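Local coordinates for guanine nucleotide exchange protein (Legionella pneumophila, PDB 1XSZ) that probably acts as a guanine nucleotide exchange factor for the small GTPase ADP-ribosylation factor (Arf), with a capping domain over its Sec7 active site, at residues P103-K108 / T276-T281; E206-T211 / Q293-I298; K220-L225 / G259-I264. All coordinates share one frame; numbering follows the deposited sequence.

Contact 1. Residues P103-K108 / T276-T281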
loop_
_atom_site.group_PDB
_atom_site.type_symbol
_atom_site.label_atom_id
_atom_site.label_comp_id
_atom_site.label_asym_id
_atom_site.label_seq_id
_atom_site.Cartn_x
_atom_site.Cartn_y
_atom_site.Cartn_z
ATOM N N PRO A 103 -4.769 -0.467 -2.557
ATOM C CA PRO A 103 -4.337 0.217 -1.338
ATOM C C PRO A 103 -3.867 1.624 -1.710
ATOM O O PRO A 103 -3.440 1.864 -2.840
ATOM C CB PRO A 103 -3.197 -0.664 -0.828
ATOM C CG PRO A 103 -2.686 -1.338 -2.077
ATOM C CD PRO A 103 -3.953 -1.666 -2.813
ATOM N N GLY A 104 -3.957 2.554 -0.765
ATOM C CA GLY A 104 -3.531 3.917 -1.030
ATOM C C GLY A 104 -2.152 4.176 -0.456
ATOM O O GLY A 104 -1.785 5.320 -0.196
ATOM N N GLU A 105 -1.386 3.104 -0.269
ATOM C CA GLU A 105 -0.038 3.177 0.286
ATOM C C GLU A 105 0.958 2.705 -0.763
ATOM O O GLU A 105 0.791 1.640 -1.353
ATOM C CB GLU A 105 0.052 2.299 1.527
ATOM C CG GLU A 105 -0.917 2.717 2.628
ATOM C CD GLU A 105 -1.090 1.638 3.667
ATOM O OE1 GLU A 105 -0.137 1.377 4.424
ATOM O OE2 GLU A 105 -2.182 1.035 3.716
ATOM N N ALA A 106 2.010 3.493 -0.959
ATOM C CA ALA A 106 3.027 3.217 -1.964
ATOM C C ALA A 106 3.655 1.829 -1.973
ATOM O O ALA A 106 3.722 1.187 -3.027
ATOM C CB ALA A 106 4.122 4.269 -1.879
ATOM N N GLN A 107 4.129 1.354 -0.828
ATOM C CA GLN A 107 4.774 0.047 -0.816
ATOM C C GLN A 107 3.824 -1.095 -1.136
ATOM O O GLN A 107 4.233 -2.094 -1.733
ATOM C CB GLN A 107 5.482 -0.193 0.518
ATOM C CG GLN A 107 6.670 0.744 0.735
ATOM C CD GLN A 107 7.522 0.362 1.929
ATOM O OE1 GLN A 107 8.518 1.023 2.229
ATOM N NE2 GLN A 107 7.140 -0.708 2.618
ATOM N N LYS A 108 2.557 -0.949 -0.758
ATOM C CA LYS A 108 1.571 -1.986 -1.037
ATOM C C LYS A 108 1.246 -2.002 -2.527
ATOM O O LYS A 108 1.140 -3.070 -3.139
ATOM C CB LYS A 108 0.312 -1.749 -0.200
ATOM C CG LYS A 108 0.536 -2.039 1.271
ATOM C CD LYS A 108 -0.705 -1.746 2.101
ATOM C CE LYS A 108 -0.469 -2.100 3.556
ATOM N NZ LYS A 108 -1.604 -1.636 4.410
ATOM N N THR A 276 5.195 2.330 12.037
ATOM C CA THR A 276 5.686 2.897 10.792
ATOM C C THR A 276 4.964 4.211 10.532
ATOM O O THR A 276 3.791 4.384 10.896
ATOM C CB THR A 276 5.460 1.966 9.585
ATOM O OG1 THR A 276 4.073 1.629 9.493
ATOM C CG2 THR A 276 6.298 0.707 9.718
ATOM N N ILE A 277 5.676 5.143 9.915
ATOM C CA ILE A 277 5.118 6.442 9.601
ATOM C C ILE A 277 5.414 6.747 8.142
ATOM O O ILE A 277 6.574 6.874 7.744
ATOM C CB ILE A 277 5.732 7.546 10.491
ATOM C CG1 ILE A 277 5.502 7.217 11.969
ATOM C CG2 ILE A 277 5.125 8.892 10.137
ATOM C CD1 ILE A 277 6.106 8.239 12.920
ATOM N N GLN A 278 4.358 6.829 7.339
ATOM C CA GLN A 278 4.484 7.127 5.918
ATOM C C GLN A 278 4.150 8.586 5.674
ATOM O O GLN A 278 3.212 9.119 6.265
ATOM C CB GLN A 278 3.512 6.272 5.106
ATOM C CG GLN A 278 3.657 4.789 5.293
ATOM C CD GLN A 278 2.527 4.039 4.626
ATOM O OE1 GLN A 278 2.279 4.208 3.431
ATOM N NE2 GLN A 278 1.834 3.213 5.392
ATOM N N VAL A 279 4.894 9.222 4.782
ATOM C CA VAL A 279 4.660 10.617 4.458
ATOM C C VAL A 279 4.400 10.789 2.965
ATOM O O VAL A 279 5.109 10.216 2.136
ATOM C CB VAL A 279 5.874 11.489 4.859
ATOM C CG1 VAL A 279 5.641 12.926 4.443
ATOM C CG2 VAL A 279 6.103 11.403 6.361
ATOM N N TYR A 280 3.374 11.566 2.637
ATOM C CA TYR A 280 3.020 11.857 1.253
ATOM C C TYR A 280 2.797 13.355 1.095
ATOM O O TYR A 280 2.141 13.974 1.926
ATOM C CB TYR A 280 1.722 11.150 0.832
ATOM C CG TYR A 280 1.767 9.648 0.895
ATOM C CD1 TYR A 280 1.640 8.982 2.109
ATOM C CD2 TYR A 280 1.983 8.889 -0.258
ATOM C CE1 TYR A 280 1.735 7.598 2.181
ATOM C CE2 TYR A 280 2.080 7.506 -0.198
ATOM C CZ TYR A 280 1.960 6.866 1.022
ATOM O OH TYR A 280 2.095 5.503 1.097
ATOM N N THR A 281 3.355 13.942 0.043
ATOM C CA THR A 281 3.142 15.354 -0.237
ATOM C C THR A 281 2.677 15.410 -1.685
ATOM O O THR A 281 3.250 14.763 -2.568
ATOM C CB THR A 281 4.416 16.213 -0.019
ATOM O OG1 THR A 281 5.479 15.735 -0.844
ATOM C CG2 THR A 281 4.839 16.161 1.432
HETATM O O HOH W 1 3.890 2.357 1.949
#
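Glu105 and Ala106 meet Gln278 and Tyr280 where the N-terminal end of Sec7 helix 106-123 abuts strand 274-280 of the capping domain's antiparallel sheet. Glu105 occupies the N-cap position. Its CG is anti to the carbonyl carbon (chi1 -60°), and from CB outward the side chain stays beside the Gln278 amide: CB lies 3.5 Å from Gln278 OE1, CG 3.6 Å from the same oxygen, and CD 3.7 Å from Gln278 NE2. At the tip, Glu105 OE1 accepts a hydrogen bond from Gln278 NE2 at 2.9 Å, with an N-H...O angle of 167°. That donor approaches on the anti side of OE1, the side chains cross at about a right angle, and the two flat groups are nearly coplanar. Gln299 NE2 also bonds OE1. The other oxygen, OE2, pairs with Lys108 NZ in a 2.8 Å salt bridge, and Lys108 has a second acidic partner in Asp62. In Sec7 relatives the glutamate of this Pro-Gly-Glu-Ala loop is the glutamic finger, so this geometry is consistent with a cap occluding the active site. Tyr280 reaches the first helical residue, Ala106. Its hydroxyl accepts from Ala106 N at 2.9 Å, with the nitrogen at the ring edge, and donates to Gln278 OE1 at 2.7 Å. Gln278 OE1 also accepts a hydrogen bond from a water, which in turn accepts from Gln107 N at 3.0 Å.

Contact 2. Residues E206-T211 / Q293-I298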
loop_
_atom_site.group_PDB
_atom_site.type_symbol
_atom_site.label_atom_id
_atom_site.label_comp_id
_atom_site.label_asym_id
_atom_site.label_seq_id
_atom_site.Cartn_x
_atom_site.Cartn_y
_atom_site.Cartn_z
ATOM N N GLU A 206 -4.580 8.228 10.058
ATOM C CA GLU A 206 -4.206 9.067 8.937
ATOM C C GLU A 206 -4.481 10.513 9.278
ATOM O O GLU A 206 -5.576 10.855 9.730
ATOM C CB GLU A 206 -4.971 8.730 7.655
ATOM C CG GLU A 206 -4.479 9.590 6.485
ATOM C CD GLU A 206 -5.235 9.381 5.187
ATOM O OE1 GLU A 206 -4.799 9.957 4.167
ATOM O OE2 GLU A 206 -6.253 8.659 5.181
ATOM N N LEU A 207 -3.465 11.347 9.096
ATOM C CA LEU A 207 -3.598 12.771 9.305
ATOM C C LEU A 207 -3.486 13.353 7.902
ATOM O O LEU A 207 -2.562 13.023 7.147
ATOM C CB LEU A 207 -2.471 13.317 10.186
ATOM C CG LEU A 207 -2.431 12.781 11.619
ATOM C CD1 LEU A 207 -1.477 11.597 11.699
ATOM C CD2 LEU A 207 -1.994 13.885 12.580
ATOM N N THR A 208 -4.435 14.195 7.530
ATOM C CA THR A 208 -4.403 14.815 6.220
ATOM C C THR A 208 -5.346 15.997 6.219
ATOM O O THR A 208 -6.505 15.880 6.625
ATOM C CB THR A 208 -4.791 13.808 5.102
ATOM O OG1 THR A 208 -4.708 14.471 3.836
ATOM C CG2 THR A 208 -6.208 13.267 5.297
ATOM N N SER A 209 -4.845 17.145 5.781
ATOM C CA SER A 209 -5.659 18.351 5.750
ATOM C C SER A 209 -4.970 19.428 4.941
ATOM O O SER A 209 -3.808 19.285 4.547
ATOM C CB SER A 209 -5.893 18.882 7.166
ATOM O OG SER A 209 -4.755 19.599 7.615
ATOM N N THR A 210 -5.694 20.520 4.719
ATOM C CA THR A 210 -5.190 21.654 3.962
ATOM C C THR A 210 -4.257 22.523 4.802
ATOM O O THR A 210 -3.663 23.471 4.288
ATOM C CB THR A 210 -6.350 22.529 3.461
ATOM O OG1 THR A 210 -7.187 22.881 4.570
ATOM C CG2 THR A 210 -7.176 21.781 2.429
ATOM N N THR A 211 -4.127 22.196 6.086
ATOM C CA THR A 211 -3.263 22.957 6.986
ATOM C C THR A 211 -2.175 22.117 7.656
ATOM O O THR A 211 -1.372 22.638 8.428
ATOM C CB THR A 211 -4.088 23.655 8.092
ATOM O OG1 THR A 211 -4.916 22.693 8.758
ATOM C CG2 THR A 211 -4.963 24.747 7.495
ATOM N N GLN A 293 -3.847 17.192 -0.771
ATOM C CA GLN A 293 -3.379 17.338 0.602
ATOM C C GLN A 293 -2.266 16.388 1.000
ATOM O O GLN A 293 -2.201 15.257 0.524
ATOM C CB GLN A 293 -4.536 17.112 1.582
ATOM C CG GLN A 293 -5.722 18.025 1.390
ATOM C CD GLN A 293 -6.924 17.619 2.223
ATOM O OE1 GLN A 293 -6.868 16.682 3.030
ATOM N NE2 GLN A 293 -8.023 18.326 2.030
ATOM N N PRO A 294 -1.359 16.843 1.875
ATOM C CA PRO A 294 -0.282 15.965 2.322
ATOM C C PRO A 294 -0.946 14.932 3.234
ATOM O O PRO A 294 -2.056 15.158 3.740
ATOM C CB PRO A 294 0.640 16.909 3.092
ATOM C CG PRO A 294 -0.299 17.954 3.601
ATOM C CD PRO A 294 -1.191 18.203 2.416
ATOM N N ARG A 295 -0.280 13.806 3.448
ATOM C CA ARG A 295 -0.828 12.760 4.295
ATOM C C ARG A 295 0.258 12.139 5.143
ATOM O O ARG A 295 1.405 12.039 4.710
ATOM C CB ARG A 295 -1.430 11.635 3.449
ATOM C CG ARG A 295 -2.454 12.050 2.420
ATOM C CD ARG A 295 -2.518 11.009 1.311
ATOM N NE ARG A 295 -2.929 9.693 1.797
ATOM C CZ ARG A 295 -2.651 8.550 1.177
ATOM N NH1 ARG A 295 -1.950 8.558 0.054
ATOM N NH2 ARG A 295 -3.094 7.401 1.671
ATOM N N VAL A 296 -0.107 11.727 6.350
ATOM C CA VAL A 296 0.797 11.019 7.233
ATOM C C VAL A 296 -0.010 9.808 7.692
ATOM O O VAL A 296 -1.131 9.953 8.185
ATOM C CB VAL A 296 1.219 11.861 8.453
ATOM C CG1 VAL A 296 2.060 11.009 9.399
ATOM C CG2 VAL A 296 2.011 13.089 7.994
ATOM N N ILE A 297 0.537 8.615 7.491
ATOM C CA ILE A 297 -0.133 7.381 7.883
ATOM C C ILE A 297 0.742 6.697 8.924
ATOM O O ILE A 297 1.906 6.378 8.657
ATOM C CB ILE A 297 -0.346 6.440 6.669
ATOM C CG1 ILE A 297 -1.219 7.135 5.616
ATOM C CG2 ILE A 297 -0.999 5.145 7.130
ATOM C CD1 ILE A 297 -1.409 6.337 4.333
ATOM N N ILE A 298 0.179 6.477 10.109
ATOM C CA ILE A 298 0.896 5.863 11.221
ATOM C C ILE A 298 0.260 4.530 11.570
ATOM O O ILE A 298 -0.939 4.462 11.843
ATOM C CB ILE A 298 0.858 6.790 12.457
ATOM C CG1 ILE A 298 1.444 8.154 12.087
ATOM C CG2 ILE A 298 1.623 6.164 13.609
ATOM C CD1 ILE A 298 1.372 9.191 13.199
HETATM O O HOH W 2 -5.684 6.584 2.719
#
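Arg295 lays its aliphatic and NE portions against the Glu206 carboxylate: Glu206 OE1 sits 3.6 Å from Arg295 CG and accepts the NE hydrogen in a salt bridge of 3.0 Å. The oxygen lies at the edge of the guanidinium, in its plane, whereas NE reaches it from above the carboxylate plane; the two planes stand 64° apart. With Glu206 CG anti to the backbone N (chi1 -177°), CG comes to 3.8 Å from Val296 O, and the extended chain beyond it carries the carboxylate to Arg295. This glutamate was modelled in two conformers, and the geometry holds for the one described. Beneath the pair run neighbouring strands of the capping-domain sheet. Their segment axes lie at 169°, antiparallel, and Leu207 and Val296 form a hydrogen-bonded pair, in which Leu207 N meets Val296 O, and Val296 N meets Leu207 O, both at 2.9 Å. On the sheet face away from the salt bridge, Leu207 CD1 touches Ile298 CD1 at 4.0 Å, and helix 216-224 packs on Val296 through Phe218 and Leu221. Toward the strand ends, Thr208 OG1 donates to Pro294 O at 2.7 Å, tilted from the carbonyl plane, while Ser209 OG closes an ST turn by accepting from Thr211 N at 3.1 Å. Asn323 ND2 holds Glu206 OE2. Glu206 thus balances the guanidinium's charge within the sheet, while the same group bonds across to the Sec7 domain, through NH2 to Gly104 O, and makes a cation-pi contact with Tyr280.

Contact 3. Residues K220-L225 / G259-I264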
loop_
_atom_site.group_PDB
_atom_site.type_symbol
_atom_site.label_atom_id
_atom_site.label_comp_id
_atom_site.label_asym_id
_atom_site.label_seq_id
_atom_site.Cartn_x
_atom_site.Cartn_y
_atom_site.Cartn_z
ATOM N N LYS A 220 8.895 18.952 11.142
ATOM C CA LYS A 220 10.040 18.232 11.692
ATOM C C LYS A 220 10.107 16.821 11.116
ATOM O O LYS A 220 11.185 16.293 10.843
ATOM C CB LYS A 220 9.951 18.162 13.218
ATOM C CG LYS A 220 10.158 19.498 13.919
ATOM C CD LYS A 220 10.089 19.335 15.430
ATOM C CE LYS A 220 10.386 20.645 16.148
ATOM N NZ LYS A 220 9.417 21.715 15.784
ATOM N N LEU A 221 8.940 16.213 10.931
ATOM C CA LEU A 221 8.865 14.865 10.385
ATOM C C LEU A 221 9.360 14.845 8.943
ATOM O O LEU A 221 10.122 13.965 8.542
ATOM C CB LEU A 221 7.421 14.366 10.434
ATOM C CG LEU A 221 7.165 12.984 9.835
ATOM C CD1 LEU A 221 7.944 11.934 10.600
ATOM C CD2 LEU A 221 5.675 12.686 9.894
ATOM N N ASP A 222 8.917 15.830 8.172
ATOM C CA ASP A 222 9.297 15.939 6.773
ATOM C C ASP A 222 10.815 16.076 6.647
ATOM O O ASP A 222 11.440 15.410 5.817
ATOM C CB ASP A 222 8.576 17.138 6.145
ATOM C CG ASP A 222 8.733 17.195 4.641
ATOM O OD1 ASP A 222 8.906 16.127 4.017
ATOM O OD2 ASP A 222 8.670 18.310 4.082
ATOM N N SER A 223 11.400 16.932 7.479
ATOM C CA SER A 223 12.842 17.153 7.461
ATOM C C SER A 223 13.606 15.910 7.905
ATOM O O SER A 223 14.683 15.612 7.386
ATOM C CB SER A 223 13.204 18.328 8.372
ATOM O OG SER A 223 14.605 18.535 8.405
ATOM N N PHE A 224 13.042 15.185 8.865
ATOM C CA PHE A 224 13.667 13.978 9.386
ATOM C C PHE A 224 13.937 12.937 8.303
ATOM O O PHE A 224 14.879 12.155 8.407
ATOM C CB PHE A 224 12.789 13.382 10.492
ATOM C CG PHE A 224 13.426 12.239 11.226
ATOM C CD1 PHE A 224 13.310 10.934 10.757
ATOM C CD2 PHE A 224 14.159 12.469 12.388
ATOM C CE1 PHE A 224 13.910 9.877 11.433
ATOM C CE2 PHE A 224 14.763 11.420 13.069
ATOM C CZ PHE A 224 14.640 10.122 12.595
ATOM N N LEU A 225 13.109 12.932 7.261
ATOM C CA LEU A 225 13.265 11.979 6.167
ATOM C C LEU A 225 14.652 11.998 5.528
ATOM O O LEU A 225 15.153 10.961 5.095
ATOM C CB LEU A 225 12.205 12.234 5.095
ATOM C CG LEU A 225 10.779 11.869 5.511
ATOM C CD1 LEU A 225 9.803 12.336 4.452
ATOM C CD2 LEU A 225 10.676 10.368 5.712
ATOM N N GLY A 259 3.005 10.684 -4.512
ATOM C CA GLY A 259 3.495 11.770 -3.673
ATOM C C GLY A 259 4.293 11.238 -2.491
ATOM O O GLY A 259 4.696 11.981 -1.598
ATOM N N TYR A 260 4.538 9.936 -2.496
ATOM C CA TYR A 260 5.269 9.251 -1.440
ATOM C C TYR A 260 6.646 9.867 -1.203
ATOM O O TYR A 260 7.399 10.115 -2.156
ATOM C CB TYR A 260 5.407 7.776 -1.833
ATOM C CG TYR A 260 6.060 6.855 -0.828
ATOM C CD1 TYR A 260 5.633 6.797 0.503
ATOM C CD2 TYR A 260 7.056 5.964 -1.238
ATOM C CE1 TYR A 260 6.183 5.866 1.392
ATOM C CE2 TYR A 260 7.602 5.040 -0.367
ATOM C CZ TYR A 260 7.169 4.989 0.944
ATOM O OH TYR A 260 7.726 4.065 1.794
ATOM N N LYS A 261 6.965 10.103 0.067
ATOM C CA LYS A 261 8.255 10.669 0.452
ATOM C C LYS A 261 9.054 9.704 1.324
ATOM O O LYS A 261 10.155 10.032 1.776
ATOM C CB LYS A 261 8.066 11.997 1.194
ATOM C CG LYS A 261 7.430 13.088 0.355
ATOM C CD LYS A 261 7.662 14.467 0.952
ATOM C CE LYS A 261 9.137 14.843 0.903
ATOM N NZ LYS A 261 9.372 16.225 1.406
ATOM N N GLY A 262 8.501 8.518 1.567
ATOM C CA GLY A 262 9.194 7.528 2.370
ATOM C C GLY A 262 8.463 7.064 3.617
ATOM O O GLY A 262 7.439 7.641 4.011
ATOM N N THR A 263 8.992 6.011 4.231
ATOM C CA THR A 263 8.435 5.439 5.449
ATOM C C THR A 263 9.512 5.353 6.523
ATOM O O THR A 263 10.622 4.883 6.269
ATOM C CB THR A 263 7.891 4.020 5.209
ATOM O OG1 THR A 263 6.847 4.073 4.234
ATOM C CG2 THR A 263 7.343 3.427 6.502
ATOM N N ILE A 264 9.178 5.822 7.717
ATOM C CA ILE A 264 10.099 5.775 8.843
ATOM C C ILE A 264 9.611 4.658 9.749
ATOM O O ILE A 264 8.423 4.590 10.071
ATOM C CB ILE A 264 10.074 7.093 9.645
ATOM C CG1 ILE A 264 10.404 8.269 8.726
ATOM C CG2 ILE A 264 11.060 7.013 10.813
ATOM C CD1 ILE A 264 10.127 9.623 9.339
HETATM O O HOH W 3 7.120 18.734 1.914
#
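Lys261 and Ile264 reach Asp222, Leu221 and Leu225 of segment 220-225, on and just past helix 216-224, in the capping domain, where the helix lies against an antiparallel sheet: the axes of the two short segments cross at 88° and come within 9.8 Å. The strand segment starts at Gly259, the residue leaving helix 252-258 with a positive phi. Tyr260 then turns to the Sec7 side, where it meets Ala106, and its ring face lies under Gly262 N, 3.4 Å above the plane and over the centre. Lys261 points the other way. Its chi3 of 67° turns CE out of the extended line, toward Asp222 OD1. NZ donates to Asp222 OD1 in a 2.7 Å salt bridge on the syn side of that oxygen. A water donates a hydrogen bond to Asp222 OD2 at 2.7 Å and is weakly linked to Lys261 NZ. Leu225 CD1 lies 3.5 Å from the Lys261 carbonyl oxygen and 3.7 Å from Lys261 CB. Gly262 follows with a phi of 121°, where a CB would collide with the carbonyl O of Lys261, which calls for glycine. Thr263 OG1 and Tyr260 OH are hydrogen-bonded to each other on the face away from the helix. Last comes Ile264, whose CG1 is 3.7 Å from Leu225 CD2, while Phe224 and Thr245 of the adjoining strand 243-248 also touch it. The side chains of Ile264 and Leu221 lie alongside one another, pointing opposite ways, CD1 to CD1 3.4 Å, closer than two methyls normally sit.

Overall arrangement
The three contacts lie on one antiparallel sheet, in which strand 274-280 of contact 1 is flanked by strand 295-300 of contact 2 and strand 260-268 of contact 3. Their centres are about 11 Å apart for contacts 1 and 2, 10 Å for contacts 1 and 3, and 12 Å for contacts 2 and 3. Backbone bonds join them: Gln278 N to Ile297 O at 2.8 Å, and Lys261 N to Val279 O at 2.8 Å. The sheet's two faces divide the work. Gln278 and Tyr280 meet the Sec7 loop, consistent with the cap lying over the active site, whereas Ile277, Val279 and Val296 turn to helix 216-224, where Leu221 CD2 lies 4.0 Å from Val296 CG1.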